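Chitin oligosaccahride binding protein NagB1 (Paenibacillus sp. FPU-7, PDB 7EHP) binds short chitin oligosaccharides such as N,N'-diacetylchitobiose, probably as the extracellular solute-binding component of a sugar uptake system. Local coordinates at residues F65-F68 and D72-K75; L175-R178 and S184-G187; P351-I356 and K360-L365. One frame throughout, in Å; residues are numbered along the deposited sequence.

Interaction 1: F65-F68 and D72-K75; sequences FDLF and DTAK. With NAG (2-acetamido-2-deoxy-beta-D-glucopyranose), chain C; NAG (2-acetamido-2-deoxy-beta-D-glucopyranose), chain B.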
loop_
_atom_site.group_PDB
_atom_site.type_symbol
_atom_site.label_atom_id
_atom_site.label_comp_id
_atom_site.label_asym_id
_atom_site.label_seq_id
_atom_site.Cartn_x
_atom_site.Cartn_y
_atom_site.Cartn_z
ATOM N N PHE A 65 15.566 -4.607 6.129
ATOM C CA PHE A 65 14.191 -5.008 6.429
ATOM C C PHE A 65 13.166 -4.167 5.685
ATOM O O PHE A 65 13.313 -2.950 5.550
ATOM C CB PHE A 65 13.883 -4.931 7.930
ATOM C CG PHE A 65 14.497 -3.747 8.617
ATOM C CD1 PHE A 65 13.853 -2.512 8.612
ATOM C CD2 PHE A 65 15.711 -3.866 9.278
ATOM C CE1 PHE A 65 14.415 -1.416 9.255
ATOM C CE2 PHE A 65 16.279 -2.781 9.916
ATOM C CZ PHE A 65 15.642 -1.561 9.909
ATOM N N ASP A 66 12.116 -4.838 5.228
ATOM C CA ASP A 66 10.957 -4.149 4.676
ATOM C C ASP A 66 10.422 -3.158 5.707
ATOM O O ASP A 66 10.063 -3.545 6.824
ATOM C CB ASP A 66 9.901 -5.183 4.295
ATOM C CG ASP A 66 8.749 -4.585 3.536
ATOM O OD1 ASP A 66 8.072 -3.683 4.076
ATOM O OD2 ASP A 66 8.529 -5.015 2.384
ATOM N N LEU A 67 10.376 -1.876 5.336
ATOM C CA LEU A 67 10.064 -0.805 6.273
ATOM C C LEU A 67 9.077 0.163 5.636
ATOM O O LEU A 67 9.147 0.398 4.432
ATOM C CB LEU A 67 11.352 -0.059 6.679
ATOM C CG LEU A 67 11.203 1.216 7.505
ATOM C CD1 LEU A 67 10.823 0.842 8.926
ATOM C CD2 LEU A 67 12.501 2.058 7.450
ATOM N N PHE A 68 8.157 0.723 6.439
ATOM C CA PHE A 68 7.219 1.746 5.973
ATOM C C PHE A 68 7.601 3.118 6.514
ATOM O O PHE A 68 8.027 3.253 7.664
ATOM C CB PHE A 68 5.762 1.418 6.380
ATOM C CG PHE A 68 5.100 0.484 5.427
ATOM C CD1 PHE A 68 5.391 -0.872 5.466
ATOM C CD2 PHE A 68 4.255 0.955 4.443
ATOM C CE1 PHE A 68 4.809 -1.764 4.567
ATOM C CE2 PHE A 68 3.671 0.066 3.539
ATOM C CZ PHE A 68 3.964 -1.295 3.600
ATOM N N ASP A 72 5.790 4.510 11.245
ATOM C CA ASP A 72 6.696 3.430 11.627
ATOM C C ASP A 72 8.145 3.914 11.657
ATOM O O ASP A 72 8.869 3.688 12.639
ATOM C CB ASP A 72 6.568 2.251 10.662
ATOM C CG ASP A 72 5.271 1.482 10.818
ATOM O OD1 ASP A 72 4.551 1.668 11.829
ATOM O OD2 ASP A 72 4.994 0.657 9.913
ATOM N N THR A 73 8.589 4.565 10.578
ATOM C CA THR A 73 9.963 5.063 10.522
ATOM C C THR A 73 10.222 6.065 11.640
ATOM O O THR A 73 11.236 5.979 12.338
ATOM C CB THR A 73 10.239 5.696 9.156
ATOM O OG1 THR A 73 10.299 4.672 8.153
ATOM C CG2 THR A 73 11.575 6.457 9.170
ATOM N N ALA A 74 9.294 7.014 11.834
ATOM C CA ALA A 74 9.431 8.012 12.892
ATOM C C ALA A 74 9.594 7.360 14.259
ATOM O O ALA A 74 10.385 7.827 15.087
ATOM C CB ALA A 74 8.213 8.946 12.890
ATOM N N LYS A 75 8.860 6.275 14.510
ATOM C CA LYS A 75 8.966 5.577 15.784
ATOM C C LYS A 75 10.333 4.930 15.956
ATOM O O LYS A 75 10.899 4.943 17.058
ATOM C CB LYS A 75 7.861 4.522 15.892
ATOM C CG LYS A 75 7.849 3.737 17.195
ATOM C CD LYS A 75 6.840 2.587 17.111
ATOM C CE LYS A 75 6.553 1.965 18.469
ATOM N NZ LYS A 75 5.576 0.839 18.349
HETATM C C1 NAG C . 0.523 -1.924 1.801
HETATM C C2 NAG C . 0.267 -1.852 3.303
HETATM C C3 NAG C . -0.766 -0.778 3.608
HETATM C C4 NAG C . -0.315 0.552 3.028
HETATM C C5 NAG C . -0.024 0.406 1.535
HETATM C C6 NAG C . 0.524 1.667 0.904
HETATM C C7 NAG C . 0.529 -3.744 4.849
HETATM C C8 NAG C . -0.025 -5.047 5.304
HETATM N N2 NAG C . -0.135 -3.139 3.853
HETATM O O3 NAG C . -0.916 -0.662 5.014
HETATM O O4 NAG C . -1.323 1.539 3.200
HETATM O O5 NAG C . 0.941 -0.630 1.314
HETATM O O6 NAG C . 1.656 2.166 1.606
HETATM O O7 NAG C . 1.534 -3.245 5.367
HETATM C C1 NAG B . 3.892 -4.641 -1.143
HETATM C C2 NAG B . 3.879 -3.118 -1.254
HETATM C C3 NAG B . 3.175 -2.509 -0.041
HETATM C C4 NAG B . 1.837 -3.197 0.248
HETATM C C5 NAG B . 1.968 -4.724 0.157
HETATM C C6 NAG B . 0.670 -5.493 0.295
HETATM C C7 NAG B . 5.876 -2.470 -2.545
HETATM C C8 NAG B . 7.241 -1.852 -2.475
HETATM N N2 NAG B . 5.225 -2.578 -1.381
HETATM O O1 NAG B . 4.569 -5.183 -2.223
HETATM O O3 NAG B . 3.011 -1.110 -0.260
HETATM O O4 NAG B . 1.513 -2.930 1.608
HETATM O O5 NAG B . 2.565 -5.116 -1.086
HETATM O O6 NAG B . 0.940 -6.876 0.512
HETATM O O7 NAG B . 5.392 -2.863 -3.606
HETATM O O HOH W 1 7.405 -0.570 9.181
#
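Phe68 O is gripped twice by Thr73: the hydroxyl OG1 donates to it at 2.7 Å, and the backbone N of Thr73 adds a weak bond to the same oxygen with a bent N-H. The hydroxyl comes in from above the carbonyl plane, 41° out of it. Thr73 OG1 lies beside its own backbone N, chi1 -71°, which brings both donors of the residue to one acceptor. The same OG1 rests against Leu67, whose CD2 is 3.5 Å away.

A water links the backbone N of Phe68 to the carboxylate of Asp72, donating to Asp72 OD2 at 2.8 Å and accepting from Phe68 N at 3.1 Å. Asp72 OD2 also forms a salt bridge with Arg48, which in turn makes a cation-pi contact with the Phe68 ring. That ring points away from the helix into the sugar site: O6 of the chain C NAG sits in plane at its edge, 3.5 Å from Phe68 CE2, and O4 of the chain B NAG lies 3.6 Å from Phe68 CZ. The Thr73 hydroxyl bond and the water bridge tie the end of the strand to the first turn of helix 71-78, which probably helps to hold the aromatic ring in place against the glycan.

Interaction 2: L175-R178 and S184-G187; sequences LWVR and SVPG
Trp176 and Val185 make the main apolar contact here, with the indole of helix 165-180 reaching the first turn of helix 184-190. Val185 CG2 arrives at the ring edge, 3.5 Å from Trp176 NE1 and 4.0 Å from Trp176 CZ2, and the two side chains cross at about a right angle. Val177 adds a looser touch from the next position on the helix, its CG2 lying 4.3 Å from the same Val185 CG2. One methyl group thus meets both residues. Trp176 holds CG between its backbone N and carbonyl carbon, chi1 80°, which swings the pyrrole side of the indole toward the second helix.

The polar pair sits at the same edge. Ser184 OG lies in the plane of the indole, 3.5 Å from Trp176 NE1 and equally far from Trp176 CD1. The hydroxyl is hydrogen-bonded to the backbone oxygen of Gly181, in the turn that joins the two helices.

Among aromatic partners, Trp195 and Phe353 both pack edge-to-face with Trp176, so the indole is packed by two rings as well as by the valine. Replacing Trp176 with an alanine would probably open a gap between the helices, leaving Val185 CG2 and the rings of Trp195 and Phe353 without the surface they pack on.

Taken together, these are two consecutive helices joined by a short turn and packed through buried side chains, within a fold of the periplasmic-binding-protein class, with the side chain of Trp176 about 10 Å from a bound NAG.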
loop_
_atom_site.group_PDB
_atom_site.type_symbol
_atom_site.label_atom_id
_atom_site.label_comp_id
_atom_site.label_asym_id
_atom_site.label_seq_id
_atom_site.Cartn_x
_atom_site.Cartn_y
_atom_site.Cartn_z
ATOM N N LEU A 175 -12.518 6.791 0.682
ATOM C CA LEU A 175 -13.885 7.271 0.823
ATOM C C LEU A 175 -13.971 8.415 1.826
ATOM O O LEU A 175 -14.591 9.436 1.529
ATOM C CB LEU A 175 -14.808 6.118 1.210
ATOM C CG LEU A 175 -15.415 5.432 -0.020
ATOM C CD1 LEU A 175 -16.230 4.202 0.395
ATOM C CD2 LEU A 175 -16.288 6.426 -0.777
ATOM N N TRP A 176 -13.350 8.289 3.015
ATOM C CA TRP A 176 -13.526 9.411 3.943
ATOM C C TRP A 176 -12.666 10.602 3.537
ATOM O O TRP A 176 -12.984 11.734 3.910
ATOM C CB TRP A 176 -13.236 9.078 5.434
ATOM C CG TRP A 176 -11.756 9.045 5.885
ATOM C CD1 TRP A 176 -10.982 10.136 6.147
ATOM C CD2 TRP A 176 -10.985 7.907 6.334
ATOM N NE1 TRP A 176 -9.739 9.759 6.594
ATOM C CE2 TRP A 176 -9.712 8.397 6.724
ATOM C CE3 TRP A 176 -11.216 6.522 6.389
ATOM C CZ2 TRP A 176 -8.681 7.556 7.165
ATOM C CZ3 TRP A 176 -10.194 5.691 6.819
ATOM C CH2 TRP A 176 -8.939 6.212 7.204
ATOM N N VAL A 177 -11.577 10.380 2.792
ATOM C CA VAL A 177 -10.816 11.506 2.256
ATOM C C VAL A 177 -11.600 12.188 1.137
ATOM O O VAL A 177 -11.572 13.420 1.002
ATOM C CB VAL A 177 -9.413 11.067 1.777
ATOM C CG1 VAL A 177 -8.743 12.182 0.928
ATOM C CG2 VAL A 177 -8.518 10.678 2.974
ATOM N N ARG A 178 -12.311 11.413 0.320
ATOM C CA ARG A 178 -13.228 12.013 -0.648
ATOM C C ARG A 178 -14.190 12.984 0.031
ATOM O O ARG A 178 -14.417 14.101 -0.454
ATOM C CB ARG A 178 -14.025 10.928 -1.381
ATOM C CG ARG A 178 -13.303 10.301 -2.590
ATOM C CD ARG A 178 -13.498 11.066 -3.887
ATOM N NE ARG A 178 -12.749 10.451 -4.980
ATOM C CZ ARG A 178 -11.420 10.502 -5.102
ATOM N NH1 ARG A 178 -10.704 11.158 -4.208
ATOM N NH2 ARG A 178 -10.803 9.903 -6.119
ATOM N N SER A 184 -7.964 15.668 6.688
ATOM C CA SER A 184 -8.621 15.054 7.838
ATOM C C SER A 184 -7.659 14.187 8.644
ATOM O O SER A 184 -7.720 14.161 9.882
ATOM C CB SER A 184 -9.809 14.224 7.367
ATOM O OG SER A 184 -9.374 13.217 6.475
ATOM N N VAL A 185 -6.763 13.471 7.970
ATOM C CA VAL A 185 -5.957 12.474 8.674
ATOM C C VAL A 185 -4.872 13.161 9.509
ATOM O O VAL A 185 -4.777 12.878 10.715
ATOM C CB VAL A 185 -5.379 11.435 7.694
ATOM C CG1 VAL A 185 -4.731 10.289 8.470
ATOM C CG2 VAL A 185 -6.456 10.916 6.765
ATOM N N PRO A 186 -4.050 14.072 8.961
ATOM C CA PRO A 186 -3.169 14.847 9.858
ATOM C C PRO A 186 -3.946 15.577 10.946
ATOM O O PRO A 186 -3.470 15.704 12.082
ATOM C CB PRO A 186 -2.485 15.821 8.889
ATOM C CG PRO A 186 -2.488 15.108 7.598
ATOM C CD PRO A 186 -3.875 14.531 7.568
ATOM N N GLY A 187 -5.147 16.055 10.621
ATOM C CA GLY A 187 -5.989 16.681 11.630
ATOM C C GLY A 187 -6.293 15.762 12.798
ATOM O O GLY A 187 -6.285 16.197 13.955
#

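Interaction 3: P351-I356 and K360-L365; sequences PAFDSI and KVRETL. With NAG (2-acetamido-2-deoxy-beta-D-glucopyranose), chain C.
Phe353 and Leu365 meet where the loop after strand 348-350 folds against helix 359-373. Phe353 CG stands between the backbone N and the carbonyl carbon, chi1 83°, and this rotamer carries the far end of the ring to the helix. There Phe353 CE2 lies 3.7 Å from Leu365 CD2, while Phe353 CZ is 3.8 Å from Arg362 CG, both partners approaching the ring obliquely.

Arg362 starts out extended, with CG anti to the backbone N at chi1 -167°, then bends at chi2 and chi3. Its aliphatic part does the touching: CG touches the phenyl ring, and Asp354 CB lies 4.0 Å from that same Arg362 CG. The guanidinium turns elsewhere, pairing with Glu366 through NE and making a cation-pi contact with Phe49.

Asp354 is folded so that its CB faces the helix while its carboxylate leads away to the sugar. OD2 accepts a 2.7 Å hydrogen bond from O4 of the chain C NAG and a weak one from its O3; OD1 forms a salt bridge with Arg48. With a different partner on each oxygen, the carboxylate is restrained from turning. Ala352 CB packs beside the sugar, 3.2 Å from O4 of the same NAG.

Within the loop, Ser355 folds back on Ala352 O, its OG donating at 2.8 Å and its backbone N binding the same oxygen, so the turn that presents Asp354 is fastened on itself. A side-chain carboxylate taking sugar hydroxyls is a common feature of carbohydrate-binding sites; here Ala352 and Asp354 belong to the glycan pocket, and the phenylalanine between them packs against helix 359-373.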
loop_
_atom_site.group_PDB
_atom_site.type_symbol
_atom_site.label_atom_id
_atom_site.label_comp_id
_atom_site.label_asym_id
_atom_site.label_seq_id
_atom_site.Cartn_x
_atom_site.Cartn_y
_atom_site.Cartn_z
ATOM N N PRO A 351 -1.176 10.504 1.051
ATOM C CA PRO A 351 -0.572 9.239 1.477
ATOM C C PRO A 351 -1.598 8.346 2.161
ATOM O O PRO A 351 -2.696 8.771 2.518
ATOM C CB PRO A 351 0.534 9.677 2.451
ATOM C CG PRO A 351 0.069 10.988 2.986
ATOM C CD PRO A 351 -0.700 11.645 1.852
ATOM N N ALA A 352 -1.230 7.078 2.323
ATOM C CA ALA A 352 -2.092 6.167 3.066
ATOM C C ALA A 352 -2.209 6.646 4.505
ATOM O O ALA A 352 -1.243 7.153 5.082
ATOM C CB ALA A 352 -1.516 4.749 3.025
ATOM N N PHE A 353 -3.399 6.477 5.094
ATOM C CA PHE A 353 -3.628 6.935 6.468
ATOM C C PHE A 353 -2.654 6.306 7.473
ATOM O O PHE A 353 -2.297 6.943 8.469
ATOM C CB PHE A 353 -5.084 6.647 6.883
ATOM C CG PHE A 353 -5.320 5.234 7.367
ATOM C CD1 PHE A 353 -5.509 4.198 6.457
ATOM C CD2 PHE A 353 -5.365 4.951 8.716
ATOM C CE1 PHE A 353 -5.707 2.888 6.896
ATOM C CE2 PHE A 353 -5.566 3.653 9.164
ATOM C CZ PHE A 353 -5.735 2.623 8.256
ATOM N N ASP A 354 -2.225 5.061 7.253
ATOM C CA ASP A 354 -1.311 4.418 8.198
ATOM C C ASP A 354 0.094 5.018 8.176
ATOM O O ASP A 354 0.930 4.659 9.025
ATOM C CB ASP A 354 -1.227 2.930 7.899
ATOM C CG ASP A 354 -0.888 2.662 6.453
ATOM O OD1 ASP A 354 0.318 2.546 6.129
ATOM O OD2 ASP A 354 -1.822 2.610 5.641
ATOM N N SER A 355 0.386 5.892 7.222
ATOM C CA SER A 355 1.634 6.633 7.298
ATOM C C SER A 355 1.527 7.819 8.244
ATOM O O SER A 355 2.561 8.364 8.641
ATOM C CB SER A 355 2.059 7.122 5.911
ATOM O OG SER A 355 1.283 8.246 5.521
ATOM N N ILE A 356 0.304 8.206 8.624
ATOM C CA ILE A 356 0.057 9.384 9.444
ATOM C C ILE A 356 -0.374 9.010 10.864
ATOM O O ILE A 356 0.145 9.563 11.837
ATOM C CB ILE A 356 -0.979 10.318 8.773
ATOM C CG1 ILE A 356 -0.427 10.851 7.455
ATOM C CG2 ILE A 356 -1.317 11.499 9.699
ATOM C CD1 ILE A 356 -1.461 11.377 6.522
ATOM N N LYS A 360 -1.706 2.057 17.095
ATOM C CA LYS A 360 -2.892 1.661 17.844
ATOM C C LYS A 360 -4.164 2.129 17.159
ATOM O O LYS A 360 -5.185 1.434 17.211
ATOM C CB LYS A 360 -2.842 2.220 19.262
ATOM C CG LYS A 360 -3.742 1.472 20.247
ATOM C CD LYS A 360 -3.097 0.157 20.665
ATOM C CE LYS A 360 -4.119 -0.870 21.157
ATOM N NZ LYS A 360 -3.446 -2.180 21.447
ATOM N N VAL A 361 -4.119 3.295 16.515
ATOM C CA VAL A 361 -5.285 3.813 15.805
ATOM C C VAL A 361 -5.569 2.963 14.574
ATOM O O VAL A 361 -6.715 2.591 14.310
ATOM C CB VAL A 361 -5.065 5.291 15.435
ATOM C CG1 VAL A 361 -6.146 5.782 14.484
ATOM C CG2 VAL A 361 -5.002 6.150 16.691
ATOM N N ARG A 362 -4.523 2.670 13.793
ATOM C CA ARG A 362 -4.638 1.775 12.645
ATOM C C ARG A 362 -5.210 0.423 13.057
ATOM O O ARG A 362 -6.101 -0.110 12.395
ATOM C CB ARG A 362 -3.257 1.586 12.001
ATOM C CG ARG A 362 -3.292 0.930 10.612
ATOM C CD ARG A 362 -2.209 -0.131 10.464
ATOM N NE ARG A 362 -2.547 -1.376 11.145
ATOM C CZ ARG A 362 -1.948 -1.816 12.247
ATOM N NH1 ARG A 362 -0.964 -1.119 12.803
ATOM N NH2 ARG A 362 -2.320 -2.965 12.776
ATOM N N GLU A 363 -4.662 -0.171 14.125
ATOM C CA GLU A 363 -5.138 -1.474 14.578
ATOM C C GLU A 363 -6.614 -1.417 14.961
ATOM O O GLU A 363 -7.392 -2.323 14.636
ATOM C CB GLU A 363 -4.296 -1.948 15.763
ATOM C CG GLU A 363 -4.721 -3.312 16.272
ATOM C CD GLU A 363 -3.975 -3.756 17.527
ATOM O OE1 GLU A 363 -4.221 -3.190 18.610
ATOM O OE2 GLU A 363 -3.147 -4.683 17.421
ATOM N N THR A 364 -7.019 -0.342 15.638
ATOM C CA THR A 364 -8.407 -0.194 16.058
ATOM C C THR A 364 -9.334 -0.023 14.861
ATOM O O THR A 364 -10.433 -0.586 14.832
ATOM C CB THR A 364 -8.493 0.994 17.010
ATOM O OG1 THR A 364 -7.590 0.755 18.102
ATOM C CG2 THR A 364 -9.932 1.229 17.500
ATOM N N LEU A 365 -8.905 0.738 13.852
ATOM C CA LEU A 365 -9.724 0.882 12.656
ATOM C C LEU A 365 -9.925 -0.465 11.977
ATOM O O LEU A 365 -11.042 -0.785 11.551
ATOM C CB LEU A 365 -9.096 1.881 11.684
ATOM C CG LEU A 365 -9.939 2.142 10.444
ATOM C CD1 LEU A 365 -11.318 2.704 10.881
ATOM C CD2 LEU A 365 -9.236 3.094 9.480
HETATM C C1 NAG C . 0.523 -1.924 1.801
HETATM C C2 NAG C . 0.267 -1.852 3.303
HETATM C C3 NAG C . -0.766 -0.778 3.608
HETATM C C4 NAG C . -0.315 0.552 3.028
HETATM C C5 NAG C . -0.024 0.406 1.535
HETATM C C6 NAG C . 0.524 1.667 0.904
HETATM C C7 NAG C . 0.529 -3.744 4.849
HETATM C C8 NAG C . -0.025 -5.047 5.304
HETATM N N2 NAG C . -0.135 -3.139 3.853
HETATM O O3 NAG C . -0.916 -0.662 5.014
HETATM O O4 NAG C . -1.323 1.539 3.200
HETATM O O5 NAG C . 0.941 -0.630 1.314
HETATM O O6 NAG C . 1.656 2.166 1.606
HETATM O O7 NAG C . 1.534 -3.245 5.367
#

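The three contacts follow one another along the chain, each closing before the next opens. Interaction 1 belongs to strand 64-68 of the mixed sheet and helix 71-78, and its centre is about 13 Å from that of interaction 3; the two do not touch, but both reach the chain C NAG and share Arg48 as a partner. Interactions 2 and 3 lie about 11 Å apart between centres and do touch: Trp176 CZ3 is 3.8 Å from Leu365 CD2, and Val185 packs on Ile356. Interactions 1 and 3 thus bring a ring and a carboxylate to the same sugar, whereas interaction 2, about 22 Å from interaction 1 between centres, packs behind the loop that carries the carboxylate.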